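Local coordinates for protein transcriptional regulator (Corynebacterium diphtheriae, PDB 3LMM) that is of unknown function but, with a Schlafen AlbA_2 domain and helix-turn-helix family regions, probably acts as a transcriptional regulator, at residues Phe110-Lys122 with Ala131-Thr144. Residues are numbered along the deposited sequence; the frame is centred on the assembly and turned at random.
Sequences FTRIDVAPDVVAK and AIYVAAAAEPIEDT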
loop_
_atom_site.group_PDB
_atom_site.type_symbol
_atom_site.label_atom_id
_atom_site.label_comp_id
_atom_site.label_asym_id
_atom_site.label_seq_id
_atom_site.Cartn_x
_atom_site.Cartn_y
_atom_site.Cartn_z
ATOM N N PHE A 110 -6.059 -6.442 -6.959
ATOM C CA PHE A 110 -5.718 -5.967 -5.621
ATOM C C PHE A 110 -4.225 -5.674 -5.432
ATOM O O PHE A 110 -3.858 -4.794 -4.656
ATOM C CB PHE A 110 -6.146 -6.989 -4.568
ATOM C CG PHE A 110 -5.798 -6.585 -3.160
ATOM C CD1 PHE A 110 -6.502 -5.565 -2.524
ATOM C CD2 PHE A 110 -4.773 -7.229 -2.471
ATOM C CE1 PHE A 110 -6.193 -5.195 -1.216
ATOM C CE2 PHE A 110 -4.452 -6.871 -1.165
ATOM C CZ PHE A 110 -5.162 -5.854 -0.534
ATOM N N THR A 111 -3.373 -6.412 -6.133
ATOM C CA THR A 111 -1.942 -6.206 -5.993
ATOM C C THR A 111 -1.456 -4.959 -6.683
ATOM O O THR A 111 -0.502 -4.344 -6.227
ATOM C CB THR A 111 -1.110 -7.371 -6.560
ATOM O OG1 THR A 111 -1.340 -8.554 -5.793
ATOM C CG2 THR A 111 0.377 -7.038 -6.516
ATOM N N ARG A 112 -2.089 -4.573 -7.780
ATOM C CA ARG A 112 -1.609 -3.388 -8.462
ATOM C C ARG A 112 -2.428 -2.125 -8.265
ATOM O O ARG A 112 -1.957 -1.029 -8.535
ATOM C CB ARG A 112 -1.402 -3.679 -9.972
ATOM C CG ARG A 112 -2.634 -4.123 -10.773
ATOM C CD ARG A 112 -2.623 -5.632 -11.103
ATOM N NE ARG A 112 -1.863 -6.020 -12.306
ATOM C CZ ARG A 112 -1.569 -7.285 -12.635
ATOM N NH1 ARG A 112 -0.879 -7.551 -13.737
ATOM N NH2 ARG A 112 -1.949 -8.299 -11.856
ATOM N N ILE A 113 -3.636 -2.257 -7.751
ATOM C CA ILE A 113 -4.471 -1.077 -7.600
ATOM C C ILE A 113 -4.814 -0.779 -6.129
ATOM O O ILE A 113 -5.205 0.341 -5.781
ATOM C CB ILE A 113 -5.736 -1.287 -8.437
ATOM C CG1 ILE A 113 -6.447 0.024 -8.683
ATOM C CG2 ILE A 113 -6.663 -2.275 -7.744
ATOM C CD1 ILE A 113 -7.857 -0.177 -9.250
ATOM N N ASP A 114 -4.642 -1.787 -5.275
ATOM C CA ASP A 114 -4.896 -1.685 -3.839
ATOM C C ASP A 114 -6.360 -1.878 -3.453
ATOM O O ASP A 114 -6.779 -1.507 -2.350
ATOM C CB ASP A 114 -4.417 -0.343 -3.293
ATOM C CG ASP A 114 -3.327 -0.505 -2.262
ATOM O OD1 ASP A 114 -2.957 0.494 -1.600
ATOM O OD2 ASP A 114 -2.828 -1.645 -2.123
ATOM N N VAL A 115 -7.142 -2.464 -4.352
ATOM C CA VAL A 115 -8.549 -2.709 -4.083
ATOM C C VAL A 115 -8.964 -4.052 -4.654
ATOM O O VAL A 115 -8.527 -4.443 -5.734
ATOM C CB VAL A 115 -9.432 -1.591 -4.675
ATOM C CG1 VAL A 115 -8.605 -0.687 -5.550
ATOM C CG2 VAL A 115 -10.597 -2.187 -5.463
ATOM N N ALA A 116 -9.815 -4.754 -3.917
ATOM C CA ALA A 116 -10.293 -6.061 -4.335
ATOM C C ALA A 116 -11.796 -6.016 -4.613
ATOM O O ALA A 116 -12.605 -6.325 -3.737
ATOM C CB ALA A 116 -9.992 -7.080 -3.253
ATOM N N PRO A 117 -12.189 -5.649 -5.848
ATOM C CA PRO A 117 -13.604 -5.567 -6.223
ATOM C C PRO A 117 -14.318 -6.910 -6.267
ATOM O O PRO A 117 -13.696 -7.945 -6.493
ATOM C CB PRO A 117 -13.552 -4.895 -7.591
ATOM C CG PRO A 117 -12.298 -5.456 -8.172
ATOM C CD PRO A 117 -11.326 -5.364 -7.011
ATOM N N ASP A 118 -15.628 -6.884 -6.038
ATOM C CA ASP A 118 -16.423 -8.100 -6.066
ATOM C C ASP A 118 -16.679 -8.489 -7.512
ATOM O O ASP A 118 -17.355 -7.769 -8.240
ATOM C CB ASP A 118 -17.754 -7.890 -5.337
ATOM C CG ASP A 118 -17.618 -8.002 -3.823
ATOM O OD1 ASP A 118 -17.127 -9.055 -3.362
ATOM O OD2 ASP A 118 -17.998 -7.055 -3.091
ATOM N N VAL A 119 -16.125 -9.624 -7.926
ATOM C CA VAL A 119 -16.302 -10.107 -9.292
ATOM C C VAL A 119 -17.049 -11.432 -9.268
ATOM O O VAL A 119 -16.673 -12.337 -8.525
ATOM C CB VAL A 119 -14.938 -10.299 -10.014
ATOM C CG1 VAL A 119 -13.958 -10.963 -9.083
ATOM C CG2 VAL A 119 -15.118 -11.166 -11.254
ATOM N N VAL A 120 -18.110 -11.531 -10.073
ATOM C CA VAL A 120 -18.912 -12.753 -10.153
ATOM C C VAL A 120 -19.091 -13.184 -11.603
ATOM O O VAL A 120 -19.289 -12.352 -12.493
ATOM C CB VAL A 120 -20.324 -12.582 -9.523
ATOM C CG1 VAL A 120 -20.203 -12.030 -8.117
ATOM C CG2 VAL A 120 -21.183 -11.672 -10.378
ATOM N N ALA A 121 -19.008 -14.493 -11.826
ATOM C CA ALA A 121 -19.157 -15.070 -13.155
ATOM C C ALA A 121 -20.621 -15.074 -13.546
ATOM O O ALA A 121 -21.503 -15.070 -12.694
ATOM C CB ALA A 121 -18.619 -16.487 -13.180
ATOM N N LYS A 122 -20.870 -15.086 -14.847
ATOM C CA LYS A 122 -22.221 -15.075 -15.387
ATOM C C LYS A 122 -22.160 -15.751 -16.739
ATOM O O LYS A 122 -21.087 -15.850 -17.338
ATOM C CB LYS A 122 -22.694 -13.632 -15.565
ATOM C CG LYS A 122 -22.879 -12.863 -14.282
ATOM C CD LYS A 122 -24.192 -13.248 -13.663
ATOM C CE LYS A 122 -24.405 -12.567 -12.340
ATOM N NZ LYS A 122 -25.650 -13.099 -11.726
ATOM N N ALA A 131 -18.712 -10.250 -13.922
ATOM C CA ALA A 131 -19.387 -9.048 -13.493
ATOM C C ALA A 131 -18.523 -8.512 -12.370
ATOM O O ALA A 131 -18.358 -9.174 -11.351
ATOM C CB ALA A 131 -20.765 -9.375 -12.976
ATOM N N ILE A 132 -17.939 -7.338 -12.559
ATOM C CA ILE A 132 -17.124 -6.779 -11.503
ATOM C C ILE A 132 -17.820 -5.583 -10.873
ATOM O O ILE A 132 -18.138 -4.601 -11.551
ATOM C CB ILE A 132 -15.767 -6.323 -12.004
ATOM C CG1 ILE A 132 -15.012 -7.487 -12.599
ATOM C CG2 ILE A 132 -14.988 -5.753 -10.848
ATOM C CD1 ILE A 132 -13.681 -7.102 -13.146
ATOM N N TYR A 133 -18.054 -5.672 -9.569
ATOM C CA TYR A 133 -18.719 -4.604 -8.850
ATOM C C TYR A 133 -17.700 -3.839 -8.028
ATOM O O TYR A 133 -17.120 -4.364 -7.070
ATOM C CB TYR A 133 -19.808 -5.177 -7.942
ATOM C CG TYR A 133 -20.913 -5.864 -8.700
ATOM C CD1 TYR A 133 -21.816 -5.133 -9.467
ATOM C CD2 TYR A 133 -21.015 -7.254 -8.712
ATOM C CE1 TYR A 133 -22.794 -5.773 -10.234
ATOM C CE2 TYR A 133 -21.986 -7.905 -9.478
ATOM C CZ TYR A 133 -22.870 -7.162 -10.239
ATOM O OH TYR A 133 -23.813 -7.806 -11.019
ATOM N N VAL A 134 -17.472 -2.593 -8.413
ATOM C CA VAL A 134 -16.519 -1.772 -7.699
ATOM C C VAL A 134 -17.230 -0.629 -6.971
ATOM O O VAL A 134 -18.034 0.092 -7.556
ATOM C CB VAL A 134 -15.390 -1.292 -8.682
ATOM C CG1 VAL A 134 -15.908 -1.298 -10.103
ATOM C CG2 VAL A 134 -14.861 0.077 -8.287
ATOM N N ALA A 135 -16.953 -0.512 -5.671
ATOM C CA ALA A 135 -17.546 0.513 -4.812
ATOM C C ALA A 135 -16.712 1.784 -4.813
ATOM O O ALA A 135 -15.516 1.745 -5.105
ATOM C CB ALA A 135 -17.674 -0.017 -3.394
ATOM N N ALA A 136 -17.347 2.907 -4.487
ATOM C CA ALA A 136 -16.660 4.192 -4.444
ATOM C C ALA A 136 -15.555 4.143 -3.394
ATOM O O ALA A 136 -15.781 3.716 -2.258
ATOM C CB ALA A 136 -17.645 5.290 -4.110
ATOM N N ALA A 137 -14.362 4.580 -3.782
ATOM C CA ALA A 137 -13.208 4.575 -2.892
ATOM C C ALA A 137 -13.304 5.685 -1.872
ATOM O O ALA A 137 -13.829 6.751 -2.165
ATOM C CB ALA A 137 -11.933 4.737 -3.701
ATOM N N ALA A 138 -12.793 5.452 -0.670
ATOM C CA ALA A 138 -12.858 6.493 0.346
ATOM C C ALA A 138 -11.766 7.537 0.105
ATOM O O ALA A 138 -11.735 8.583 0.759
ATOM C CB ALA A 138 -12.734 5.881 1.738
ATOM N N GLU A 139 -10.876 7.245 -0.843
ATOM C CA GLU A 139 -9.774 8.147 -1.215
ATOM C C GLU A 139 -9.358 7.807 -2.636
ATOM O O GLU A 139 -9.594 6.693 -3.100
ATOM C CB GLU A 139 -8.580 7.965 -0.282
ATOM C CG GLU A 139 -8.059 6.559 -0.229
ATOM C CD GLU A 139 -6.969 6.378 0.802
ATOM O OE1 GLU A 139 -5.842 6.858 0.569
ATOM O OE2 GLU A 139 -7.247 5.757 1.851
ATOM N N PRO A 140 -8.739 8.757 -3.348
ATOM C CA PRO A 140 -8.321 8.481 -4.724
ATOM C C PRO A 140 -7.494 7.215 -4.898
ATOM O O PRO A 140 -6.602 6.914 -4.106
ATOM C CB PRO A 140 -7.564 9.747 -5.128
ATOM C CG PRO A 140 -7.149 10.349 -3.823
ATOM C CD PRO A 140 -8.343 10.108 -2.935
ATOM N N ILE A 141 -7.815 6.472 -5.950
ATOM C CA ILE A 141 -7.124 5.227 -6.265
ATOM C C ILE A 141 -6.318 5.447 -7.537
ATOM O O ILE A 141 -6.892 5.570 -8.620
ATOM C CB ILE A 141 -8.134 4.071 -6.510
ATOM C CG1 ILE A 141 -9.111 3.948 -5.327
ATOM C CG2 ILE A 141 -7.386 2.778 -6.712
ATOM C CD1 ILE A 141 -8.430 3.917 -3.944
ATOM N N GLU A 142 -4.995 5.511 -7.409
ATOM C CA GLU A 142 -4.130 5.708 -8.569
ATOM C C GLU A 142 -3.973 4.398 -9.327
ATOM O O GLU A 142 -3.894 3.337 -8.713
ATOM C CB GLU A 142 -2.769 6.232 -8.118
ATOM C CG GLU A 142 -2.779 7.733 -7.885
ATOM C CD GLU A 142 -1.801 8.184 -6.811
ATOM O OE1 GLU A 142 -1.613 9.419 -6.670
ATOM O OE2 GLU A 142 -1.234 7.312 -6.110
ATOM N N ASP A 143 -3.937 4.461 -10.655
ATOM C CA ASP A 143 -3.819 3.238 -11.438
ATOM C C ASP A 143 -2.381 2.764 -11.621
ATOM O O ASP A 143 -1.452 3.326 -11.052
ATOM C CB ASP A 143 -4.490 3.401 -12.802
ATOM C CG ASP A 143 -3.846 4.474 -13.648
ATOM O OD1 ASP A 143 -2.679 4.828 -13.393
ATOM O OD2 ASP A 143 -4.509 4.959 -14.588
ATOM N N THR A 144 -2.203 1.725 -12.428
ATOM C CA THR A 144 -0.884 1.150 -12.665
ATOM C C THR A 144 0.165 2.133 -13.155
ATOM O O THR A 144 1.358 1.903 -12.979
ATOM C CB THR A 144 -0.965 0.011 -13.668
ATOM O OG1 THR A 144 -1.426 0.524 -14.921
ATOM C CG2 THR A 144 -1.923 -1.063 -13.170
#
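D118 and Y133 face each other as a hydrogen-bonded antiparallel pair, each using both its backbone N-H and its carbonyl on the other. Y133 N reaches D118 O almost straight, at 177° about the hydrogen; the return bond, D118 N to Y133 O, is longer at 3.1 Å and bent to 136°. Two residues along 118-122 and two back along 131-134, V120 and A131 pair the same way: V120 N gives to A131 O at 2.7 Å, and A131 N to V120 O. Between them V119 and I132 form the non-hydrogen-bonded pair, where I132 turns its own backbone bonding to L84. This is the beta hairpin of the AlbA_2 domain: strand 118-123 lies at one end of a four-stranded sheet, and 128-134 is its inner neighbour. On one face I132 lies alongside V119 and P117, CG1 3.8 Å from V119 CB while CG2, anti to the backbone N, meets P117 CB. On the other face V120 CG2 sits at the Y133 ring edge, 4.0 Å from CE2, and D118 OD2 is salt-bridged to R12. Beyond the hairpin's open end I141 CG2 packs 3.5 Å from I113 CG1; I141 N is satisfied by N77 OD1, and T144 N by D70 OD2.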